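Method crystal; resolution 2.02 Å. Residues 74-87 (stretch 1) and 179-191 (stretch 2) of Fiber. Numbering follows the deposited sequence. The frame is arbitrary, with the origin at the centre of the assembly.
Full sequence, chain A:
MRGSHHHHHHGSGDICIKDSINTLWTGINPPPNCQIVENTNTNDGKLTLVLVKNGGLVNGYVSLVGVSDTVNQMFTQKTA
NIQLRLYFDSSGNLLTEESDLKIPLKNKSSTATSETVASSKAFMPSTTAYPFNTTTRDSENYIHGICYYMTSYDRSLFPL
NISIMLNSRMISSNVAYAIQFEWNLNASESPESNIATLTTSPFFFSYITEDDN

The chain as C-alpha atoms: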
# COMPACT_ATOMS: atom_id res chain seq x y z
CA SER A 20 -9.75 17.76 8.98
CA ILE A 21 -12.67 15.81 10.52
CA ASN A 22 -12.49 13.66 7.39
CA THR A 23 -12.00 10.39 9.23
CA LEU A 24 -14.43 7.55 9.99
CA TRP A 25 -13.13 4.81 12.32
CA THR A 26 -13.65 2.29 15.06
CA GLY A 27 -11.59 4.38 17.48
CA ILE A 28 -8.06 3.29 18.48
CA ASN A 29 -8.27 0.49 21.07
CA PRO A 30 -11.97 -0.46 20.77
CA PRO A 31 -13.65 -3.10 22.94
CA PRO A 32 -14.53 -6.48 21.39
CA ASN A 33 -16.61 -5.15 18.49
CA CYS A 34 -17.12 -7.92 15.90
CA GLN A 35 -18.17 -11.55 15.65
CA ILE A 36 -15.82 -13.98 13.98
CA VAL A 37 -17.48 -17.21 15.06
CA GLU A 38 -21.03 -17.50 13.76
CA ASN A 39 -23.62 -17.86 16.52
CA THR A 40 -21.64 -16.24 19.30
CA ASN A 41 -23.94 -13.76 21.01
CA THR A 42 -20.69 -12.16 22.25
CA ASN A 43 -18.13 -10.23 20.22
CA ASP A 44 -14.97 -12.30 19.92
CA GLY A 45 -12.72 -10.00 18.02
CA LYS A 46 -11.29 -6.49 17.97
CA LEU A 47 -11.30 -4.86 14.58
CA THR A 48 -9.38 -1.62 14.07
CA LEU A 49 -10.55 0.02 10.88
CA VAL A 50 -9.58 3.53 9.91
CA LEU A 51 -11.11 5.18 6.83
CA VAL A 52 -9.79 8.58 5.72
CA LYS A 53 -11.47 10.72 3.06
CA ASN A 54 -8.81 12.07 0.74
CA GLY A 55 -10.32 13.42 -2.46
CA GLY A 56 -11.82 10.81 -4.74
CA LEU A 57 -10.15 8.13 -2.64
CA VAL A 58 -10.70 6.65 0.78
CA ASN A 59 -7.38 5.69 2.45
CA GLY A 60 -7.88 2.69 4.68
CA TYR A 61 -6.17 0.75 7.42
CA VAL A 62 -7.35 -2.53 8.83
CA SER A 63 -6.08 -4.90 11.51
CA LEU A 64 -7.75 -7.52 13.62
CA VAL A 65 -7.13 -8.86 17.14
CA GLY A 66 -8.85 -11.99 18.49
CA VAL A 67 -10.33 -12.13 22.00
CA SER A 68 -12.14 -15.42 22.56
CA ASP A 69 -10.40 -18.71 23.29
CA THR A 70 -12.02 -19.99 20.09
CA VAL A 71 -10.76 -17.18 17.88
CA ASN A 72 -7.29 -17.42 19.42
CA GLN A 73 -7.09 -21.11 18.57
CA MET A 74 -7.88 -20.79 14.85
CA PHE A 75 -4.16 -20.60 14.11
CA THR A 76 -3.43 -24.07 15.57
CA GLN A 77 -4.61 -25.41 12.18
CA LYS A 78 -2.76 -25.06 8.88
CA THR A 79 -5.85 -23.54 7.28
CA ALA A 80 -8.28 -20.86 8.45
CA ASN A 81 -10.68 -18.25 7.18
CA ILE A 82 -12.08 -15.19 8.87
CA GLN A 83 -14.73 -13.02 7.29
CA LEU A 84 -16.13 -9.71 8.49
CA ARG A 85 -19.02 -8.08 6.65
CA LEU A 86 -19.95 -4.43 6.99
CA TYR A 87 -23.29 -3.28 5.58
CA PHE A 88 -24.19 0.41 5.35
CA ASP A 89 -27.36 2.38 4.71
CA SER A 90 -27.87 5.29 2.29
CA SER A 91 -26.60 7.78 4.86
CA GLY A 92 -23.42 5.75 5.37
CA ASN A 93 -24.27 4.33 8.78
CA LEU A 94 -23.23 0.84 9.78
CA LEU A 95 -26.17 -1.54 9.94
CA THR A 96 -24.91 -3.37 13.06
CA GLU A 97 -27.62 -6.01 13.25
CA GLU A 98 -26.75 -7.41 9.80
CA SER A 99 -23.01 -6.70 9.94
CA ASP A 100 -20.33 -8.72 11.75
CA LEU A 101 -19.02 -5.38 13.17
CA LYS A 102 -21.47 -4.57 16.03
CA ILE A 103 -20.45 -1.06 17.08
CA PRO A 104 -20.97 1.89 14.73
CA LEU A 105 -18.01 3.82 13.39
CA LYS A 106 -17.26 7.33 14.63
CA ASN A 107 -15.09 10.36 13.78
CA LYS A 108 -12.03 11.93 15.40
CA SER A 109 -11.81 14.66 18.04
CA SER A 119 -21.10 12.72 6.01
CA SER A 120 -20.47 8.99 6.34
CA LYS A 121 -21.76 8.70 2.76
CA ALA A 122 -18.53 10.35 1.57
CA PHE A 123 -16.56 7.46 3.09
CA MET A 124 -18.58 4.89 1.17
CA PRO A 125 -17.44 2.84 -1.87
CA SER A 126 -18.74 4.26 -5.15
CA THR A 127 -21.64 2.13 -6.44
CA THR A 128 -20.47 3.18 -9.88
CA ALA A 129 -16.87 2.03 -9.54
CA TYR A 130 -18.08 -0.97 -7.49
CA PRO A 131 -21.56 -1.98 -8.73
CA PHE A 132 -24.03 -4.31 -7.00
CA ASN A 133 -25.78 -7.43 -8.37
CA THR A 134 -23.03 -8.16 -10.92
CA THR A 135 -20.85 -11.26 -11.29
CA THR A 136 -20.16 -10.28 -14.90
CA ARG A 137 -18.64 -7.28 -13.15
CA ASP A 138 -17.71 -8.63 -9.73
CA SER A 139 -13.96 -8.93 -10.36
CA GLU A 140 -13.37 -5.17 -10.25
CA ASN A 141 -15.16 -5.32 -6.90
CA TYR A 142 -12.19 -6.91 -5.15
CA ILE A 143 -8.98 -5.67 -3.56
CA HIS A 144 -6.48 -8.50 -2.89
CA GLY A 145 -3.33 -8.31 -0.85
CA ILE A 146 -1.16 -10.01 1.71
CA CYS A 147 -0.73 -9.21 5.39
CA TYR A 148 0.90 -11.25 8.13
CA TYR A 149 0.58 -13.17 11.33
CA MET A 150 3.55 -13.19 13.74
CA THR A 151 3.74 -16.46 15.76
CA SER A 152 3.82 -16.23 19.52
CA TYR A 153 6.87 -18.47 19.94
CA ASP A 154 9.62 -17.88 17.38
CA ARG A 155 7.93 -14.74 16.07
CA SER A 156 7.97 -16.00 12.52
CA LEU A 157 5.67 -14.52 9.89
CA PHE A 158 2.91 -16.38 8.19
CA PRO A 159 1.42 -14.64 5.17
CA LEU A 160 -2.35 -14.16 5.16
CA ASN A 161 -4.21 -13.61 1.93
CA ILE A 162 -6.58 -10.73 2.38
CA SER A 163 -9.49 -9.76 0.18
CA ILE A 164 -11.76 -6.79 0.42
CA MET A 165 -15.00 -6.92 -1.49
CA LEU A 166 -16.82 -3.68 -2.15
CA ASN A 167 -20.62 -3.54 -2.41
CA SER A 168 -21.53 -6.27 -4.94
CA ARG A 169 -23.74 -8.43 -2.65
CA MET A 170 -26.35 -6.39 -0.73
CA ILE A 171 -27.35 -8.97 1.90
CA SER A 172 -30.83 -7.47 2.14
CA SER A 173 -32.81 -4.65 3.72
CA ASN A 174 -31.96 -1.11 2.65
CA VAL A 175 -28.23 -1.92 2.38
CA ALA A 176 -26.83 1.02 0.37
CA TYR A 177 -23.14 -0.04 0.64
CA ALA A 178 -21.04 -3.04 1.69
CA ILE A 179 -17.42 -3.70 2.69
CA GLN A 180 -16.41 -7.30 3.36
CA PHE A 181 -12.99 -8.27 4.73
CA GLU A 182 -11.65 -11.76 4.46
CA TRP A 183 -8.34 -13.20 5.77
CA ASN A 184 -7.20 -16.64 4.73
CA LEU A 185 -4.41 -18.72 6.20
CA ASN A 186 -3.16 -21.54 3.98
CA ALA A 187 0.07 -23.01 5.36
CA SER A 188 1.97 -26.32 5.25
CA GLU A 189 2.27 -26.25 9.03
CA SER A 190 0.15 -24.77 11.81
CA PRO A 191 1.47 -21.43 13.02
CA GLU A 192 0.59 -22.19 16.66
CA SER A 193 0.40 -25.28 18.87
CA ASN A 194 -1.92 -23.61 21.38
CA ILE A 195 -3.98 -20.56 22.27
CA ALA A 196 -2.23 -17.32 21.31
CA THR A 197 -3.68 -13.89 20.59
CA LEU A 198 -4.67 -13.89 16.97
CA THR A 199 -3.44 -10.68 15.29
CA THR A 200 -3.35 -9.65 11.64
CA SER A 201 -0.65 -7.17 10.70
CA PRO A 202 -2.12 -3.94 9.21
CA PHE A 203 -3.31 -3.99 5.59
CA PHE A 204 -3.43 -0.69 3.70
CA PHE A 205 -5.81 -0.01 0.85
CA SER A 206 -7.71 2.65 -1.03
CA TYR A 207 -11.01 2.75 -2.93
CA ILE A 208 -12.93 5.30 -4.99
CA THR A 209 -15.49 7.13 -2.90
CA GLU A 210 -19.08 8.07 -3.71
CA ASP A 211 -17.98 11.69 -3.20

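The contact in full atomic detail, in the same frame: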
# COMPACT_ATOMS: atom_id res chain seq x y z
N MET A 74 -7.74 -20.54 16.29
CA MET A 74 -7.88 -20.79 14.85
C MET A 74 -6.52 -21.03 14.17
O MET A 74 -6.43 -21.75 13.16
CB MET A 74 -8.60 -19.63 14.17
CG MET A 74 -10.06 -19.52 14.58
SD MET A 74 -10.93 -18.19 13.71
CE MET A 74 -10.91 -18.91 12.00
N PHE A 75 -5.47 -20.43 14.71
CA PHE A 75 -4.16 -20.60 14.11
C PHE A 75 -3.37 -21.82 14.60
O PHE A 75 -2.15 -21.85 14.50
CB PHE A 75 -3.35 -19.29 14.23
CG PHE A 75 -3.85 -18.17 13.31
CD1 PHE A 75 -4.87 -18.40 12.38
CD2 PHE A 75 -3.28 -16.89 13.36
CE1 PHE A 75 -5.32 -17.37 11.51
CE2 PHE A 75 -3.73 -15.85 12.49
CZ PHE A 75 -4.74 -16.09 11.58
N THR A 76 -4.08 -22.81 15.16
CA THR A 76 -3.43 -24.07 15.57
C THR A 76 -3.61 -25.04 14.38
O THR A 76 -3.07 -26.16 14.36
CB THR A 76 -4.07 -24.71 16.82
OG1 THR A 76 -5.48 -24.89 16.60
CG2 THR A 76 -3.85 -23.85 18.06
N GLN A 77 -4.37 -24.61 13.38
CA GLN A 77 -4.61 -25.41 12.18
C GLN A 77 -3.87 -24.77 11.01
O GLN A 77 -3.67 -23.56 11.00
CB GLN A 77 -6.11 -25.48 11.89
CG GLN A 77 -6.76 -24.12 11.81
CD GLN A 77 -8.20 -24.11 12.28
OE1 GLN A 77 -8.54 -24.74 13.28
NE2 GLN A 77 -9.06 -23.39 11.55
N LYS A 78 -3.48 -25.57 10.03
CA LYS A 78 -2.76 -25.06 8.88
C LYS A 78 -3.62 -24.20 7.95
O LYS A 78 -3.11 -23.45 7.11
CB LYS A 78 -2.16 -26.22 8.08
CG LYS A 78 -3.18 -27.29 7.72
CD LYS A 78 -2.63 -28.27 6.68
CE LYS A 78 -2.47 -27.61 5.31
NZ LYS A 78 -1.95 -28.56 4.28
N THR A 79 -4.94 -24.30 8.11
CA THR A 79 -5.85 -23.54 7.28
C THR A 79 -6.89 -22.80 8.13
O THR A 79 -7.32 -23.29 9.17
CB THR A 79 -6.58 -24.47 6.30
OG1 THR A 79 -7.28 -23.69 5.33
CG2 THR A 79 -7.57 -25.36 7.05
N ALA A 80 -7.28 -21.61 7.69
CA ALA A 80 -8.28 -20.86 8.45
C ALA A 80 -8.84 -19.74 7.60
O ALA A 80 -8.20 -19.28 6.66
CB ALA A 80 -7.66 -20.29 9.71
N ASN A 81 -10.04 -19.30 7.93
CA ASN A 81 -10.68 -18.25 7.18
C ASN A 81 -11.49 -17.42 8.16
O ASN A 81 -12.18 -17.95 9.04
CB ASN A 81 -11.60 -18.84 6.12
CG ASN A 81 -12.29 -17.77 5.31
OD1 ASN A 81 -11.70 -17.17 4.41
ND2 ASN A 81 -13.56 -17.51 5.63
N ILE A 82 -11.37 -16.11 8.03
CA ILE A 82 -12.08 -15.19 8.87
C ILE A 82 -12.72 -14.21 7.92
O ILE A 82 -12.07 -13.72 6.98
CB ILE A 82 -11.11 -14.47 9.78
CG1 ILE A 82 -10.49 -15.49 10.74
CG2 ILE A 82 -11.82 -13.28 10.45
CD1 ILE A 82 -9.40 -14.93 11.64
N GLN A 83 -14.00 -13.94 8.14
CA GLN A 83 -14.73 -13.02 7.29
C GLN A 83 -15.47 -12.01 8.15
O GLN A 83 -16.05 -12.35 9.17
CB GLN A 83 -15.74 -13.78 6.44
CG GLN A 83 -16.44 -12.89 5.41
CD GLN A 83 -17.51 -13.62 4.62
OE1 GLN A 83 -18.62 -13.82 5.10
NE2 GLN A 83 -17.16 -14.04 3.40
N LEU A 84 -15.45 -10.76 7.73
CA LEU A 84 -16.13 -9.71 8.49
C LEU A 84 -16.87 -8.88 7.46
O LEU A 84 -16.26 -8.29 6.57
CB LEU A 84 -15.11 -8.85 9.25
CG LEU A 84 -14.90 -8.90 10.77
CD1 LEU A 84 -15.71 -10.03 11.46
CD2 LEU A 84 -13.42 -9.03 11.05
N ARG A 85 -18.19 -8.85 7.58
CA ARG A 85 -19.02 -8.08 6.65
C ARG A 85 -19.58 -6.81 7.26
O ARG A 85 -20.16 -6.82 8.35
CB ARG A 85 -20.18 -8.93 6.17
CG ARG A 85 -19.80 -10.26 5.54
CD ARG A 85 -21.02 -11.18 5.56
NE ARG A 85 -21.54 -11.30 6.93
CZ ARG A 85 -22.80 -11.59 7.24
NH1 ARG A 85 -23.71 -11.78 6.28
NH2 ARG A 85 -23.17 -11.66 8.52
N LEU A 86 -19.42 -5.70 6.55
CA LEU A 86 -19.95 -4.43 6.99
C LEU A 86 -21.02 -4.01 5.99
O LEU A 86 -20.76 -3.97 4.79
CB LEU A 86 -18.87 -3.36 7.04
CG LEU A 86 -17.57 -3.57 7.82
CD1 LEU A 86 -17.09 -2.22 8.37
CD2 LEU A 86 -17.77 -4.54 8.92
N TYR A 87 -22.23 -3.73 6.47
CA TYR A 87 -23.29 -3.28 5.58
C TYR A 87 -23.69 -1.88 6.02
O TYR A 87 -23.83 -1.62 7.22
CB TYR A 87 -24.49 -4.23 5.64
CG TYR A 87 -24.19 -5.66 5.19
CD1 TYR A 87 -23.85 -5.94 3.88
CD2 TYR A 87 -24.27 -6.72 6.09
CE1 TYR A 87 -23.59 -7.27 3.46
CE2 TYR A 87 -24.02 -8.04 5.70
CZ TYR A 87 -23.69 -8.31 4.38
OH TYR A 87 -23.47 -9.61 3.98
N ILE A 179 -18.86 -3.52 2.63
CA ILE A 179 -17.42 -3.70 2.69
C ILE A 179 -17.25 -5.01 3.45
O ILE A 179 -17.69 -5.12 4.61
CB ILE A 179 -16.73 -2.59 3.48
CG1 ILE A 179 -16.98 -1.24 2.82
CG2 ILE A 179 -15.22 -2.88 3.59
CD1 ILE A 179 -16.23 -0.08 3.47
N GLN A 180 -16.66 -5.99 2.78
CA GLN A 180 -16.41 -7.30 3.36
C GLN A 180 -14.91 -7.58 3.41
O GLN A 180 -14.23 -7.45 2.39
CB GLN A 180 -17.07 -8.40 2.54
CG GLN A 180 -16.94 -9.77 3.18
CD GLN A 180 -17.58 -10.88 2.35
OE1 GLN A 180 -16.97 -11.41 1.42
NE2 GLN A 180 -18.80 -11.24 2.70
N PHE A 181 -14.41 -7.98 4.58
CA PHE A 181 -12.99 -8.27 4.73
C PHE A 181 -12.86 -9.75 4.91
O PHE A 181 -13.65 -10.37 5.62
CB PHE A 181 -12.42 -7.60 6.01
CG PHE A 181 -12.41 -6.10 5.98
CD1 PHE A 181 -11.39 -5.40 5.32
CD2 PHE A 181 -13.43 -5.38 6.58
CE1 PHE A 181 -11.40 -3.99 5.25
CE2 PHE A 181 -13.45 -3.97 6.53
CZ PHE A 181 -12.44 -3.27 5.86
N GLU A 182 -11.87 -10.35 4.26
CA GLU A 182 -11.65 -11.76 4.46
C GLU A 182 -10.16 -12.09 4.53
O GLU A 182 -9.40 -11.69 3.65
CB GLU A 182 -12.34 -12.57 3.37
CG GLU A 182 -12.26 -14.06 3.62
CD GLU A 182 -13.23 -14.85 2.76
OE1 GLU A 182 -14.46 -14.78 3.03
OE2 GLU A 182 -12.77 -15.52 1.81
N TRP A 183 -9.74 -12.77 5.59
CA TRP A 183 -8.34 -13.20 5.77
C TRP A 183 -8.31 -14.71 5.64
O TRP A 183 -9.16 -15.41 6.19
CB TRP A 183 -7.81 -12.85 7.15
CG TRP A 183 -7.65 -11.39 7.41
CD1 TRP A 183 -6.50 -10.67 7.30
CD2 TRP A 183 -8.66 -10.49 7.87
NE1 TRP A 183 -6.73 -9.35 7.68
CE2 TRP A 183 -8.04 -9.22 8.03
CE3 TRP A 183 -10.03 -10.63 8.16
CZ2 TRP A 183 -8.75 -8.09 8.47
CZ3 TRP A 183 -10.73 -9.51 8.60
CH2 TRP A 183 -10.09 -8.25 8.75
N ASN A 184 -7.31 -15.22 4.94
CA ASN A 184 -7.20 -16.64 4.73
C ASN A 184 -5.78 -17.12 5.02
O ASN A 184 -4.79 -16.59 4.48
CB ASN A 184 -7.56 -16.97 3.29
CG ASN A 184 -7.50 -18.46 3.01
OD1 ASN A 184 -8.41 -19.22 3.39
ND2 ASN A 184 -6.43 -18.89 2.36
N LEU A 185 -5.69 -18.12 5.87
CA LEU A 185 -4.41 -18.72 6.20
C LEU A 185 -4.34 -20.07 5.46
O LEU A 185 -5.23 -20.90 5.61
CB LEU A 185 -4.29 -18.98 7.70
CG LEU A 185 -3.09 -19.93 7.97
CD1 LEU A 185 -1.74 -19.19 7.76
CD2 LEU A 185 -3.19 -20.49 9.37
N ASN A 186 -3.30 -20.28 4.69
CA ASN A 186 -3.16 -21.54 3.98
C ASN A 186 -1.70 -21.94 4.05
O ASN A 186 -0.94 -21.64 3.14
CB ASN A 186 -3.63 -21.39 2.53
CG ASN A 186 -3.50 -22.67 1.74
OD1 ASN A 186 -2.40 -23.08 1.37
ND2 ASN A 186 -4.63 -23.32 1.47
N ALA A 187 -1.31 -22.61 5.13
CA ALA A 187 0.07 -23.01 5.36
C ALA A 187 0.31 -24.52 5.37
O ALA A 187 -0.62 -25.30 5.50
CB ALA A 187 0.56 -22.42 6.68
N SER A 188 1.58 -24.91 5.25
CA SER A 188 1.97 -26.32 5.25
C SER A 188 2.01 -26.82 6.68
O SER A 188 1.86 -28.02 6.93
CB SER A 188 3.36 -26.46 4.66
OG SER A 188 3.45 -25.77 3.43
N GLU A 189 2.22 -25.91 7.62
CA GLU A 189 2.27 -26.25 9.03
C GLU A 189 1.38 -25.28 9.79
O GLU A 189 1.03 -24.21 9.28
CB GLU A 189 3.71 -26.16 9.56
CG GLU A 189 3.86 -26.51 11.04
CD GLU A 189 3.57 -27.98 11.36
OE1 GLU A 189 4.29 -28.86 10.84
OE2 GLU A 189 2.62 -28.25 12.13
N SER A 190 0.99 -25.65 11.01
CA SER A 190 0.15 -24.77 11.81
C SER A 190 1.03 -23.72 12.48
O SER A 190 2.07 -24.03 13.06
CB SER A 190 -0.61 -25.58 12.87
OG SER A 190 0.28 -26.22 13.76
N PRO A 191 0.62 -22.44 12.39
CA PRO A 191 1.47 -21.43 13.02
C PRO A 191 1.58 -21.54 14.55
O PRO A 191 2.60 -21.18 15.12
CB PRO A 191 0.86 -20.10 12.55
CG PRO A 191 -0.51 -20.44 12.12
CD PRO A 191 -0.41 -21.82 11.54
O HOH W 1 0.88 -27.68 2.62

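The most unusual feature of this contact is the sharp division between its two faces: along eight consecutive cross-strand pairs, from Thr-79 with Asn-186 to Leu-86 with Ile-179, polar residues and apolar residues alternate without exception. Strands 79-87 and 179-186 run antiparallel, their axes inclined at 172°, and any two residues that touch are at least 93 positions apart in sequence. Because successive side chains of a strand point to opposite faces of the sheet, the alternation places Thr-79, Asn-81, Gln-83 and Arg-85 with Asn-186, Asn-184, Glu-182 and Gln-180 on one face, and Ala-80, Ile-82, Leu-84 and Leu-86 with Leu-185, Trp-183, Phe-181 and Ile-179 on the other, where all eight are buried.

The backbone ladder sets this register. The four apolar pairs are the hydrogen-bonded ones, each joined by two bonds: Leu-84 N gives to Phe-181 O at 2.8 Å while Phe-181 N gives to Leu-84 O at 2.7 Å, and the Ala-80–Leu-185, Ile-82–Trp-183 and Leu-86–Ile-179 pairs repeat the pattern. Between these rings the polar pairs draw closer, with CA atoms 4.3 to 4.7 Å apart rather than 5.0 to 5.2 Å, and CA-H groups approach the carbonyls, as where Glu-182 CA lies 3.2 Å from Ile-82 O.

On the buried face, size varies along the ladder. Ala-80 is small, and the Phe-75 ring lies over its methyl, with CE1 of Phe-75 4.2 Å from CB of Ala-80, while Ala-80 CB is 4.1 Å from Leu-185 CB. Beta-branched Ile-82, a residue type at home in strands, sets CG2 3.9 Å from CE3 of Trp-183. The broad indole also reaches the next rung diagonally, with Trp-183 CZ3 3.7 Å from Leu-84 CD2. A similar diagonal brings Leu-86 CG to the edge of the Phe-181 ring, 4.3 Å from CE2, while Leu-86 CB faces Ile-179 CB at 4.2 Å.

The polar face suits long side chains that can lie across to the neighbouring strand while keeping contact with solvent. Gln-83, extended with chi1 and chi2 both t, donates from NE2 to Glu-182 OE1 at 2.8 Å; the neutral amide thus serves a carboxylate without needing a charge of its own. Gln-180 is also extended, and its NE2 comes within 3.2 Å of Arg-85 CG, so it packs against the aliphatic part of the arginine, whose end leads away and finds partners elsewhere in the structure.

Beyond the strands, the ladder gains one further bond, from Ala-187 N to Lys-78 O (2.8 Å, nearly straight at 172°). The loops then close over the end of the apolar face. Phe-75 CD1 lies 4.0 Å from Leu-185 CD2 and Phe-75 CB 3.7 Å from Pro-191 CG, so the buried aromatic ring and the compact proline extend the hydrophobic surface past the last rung. Ser-190 points toward stretch 1, and its CB comes within 2.9 Å of Thr-76 O, a tight approach for carbon and oxygen.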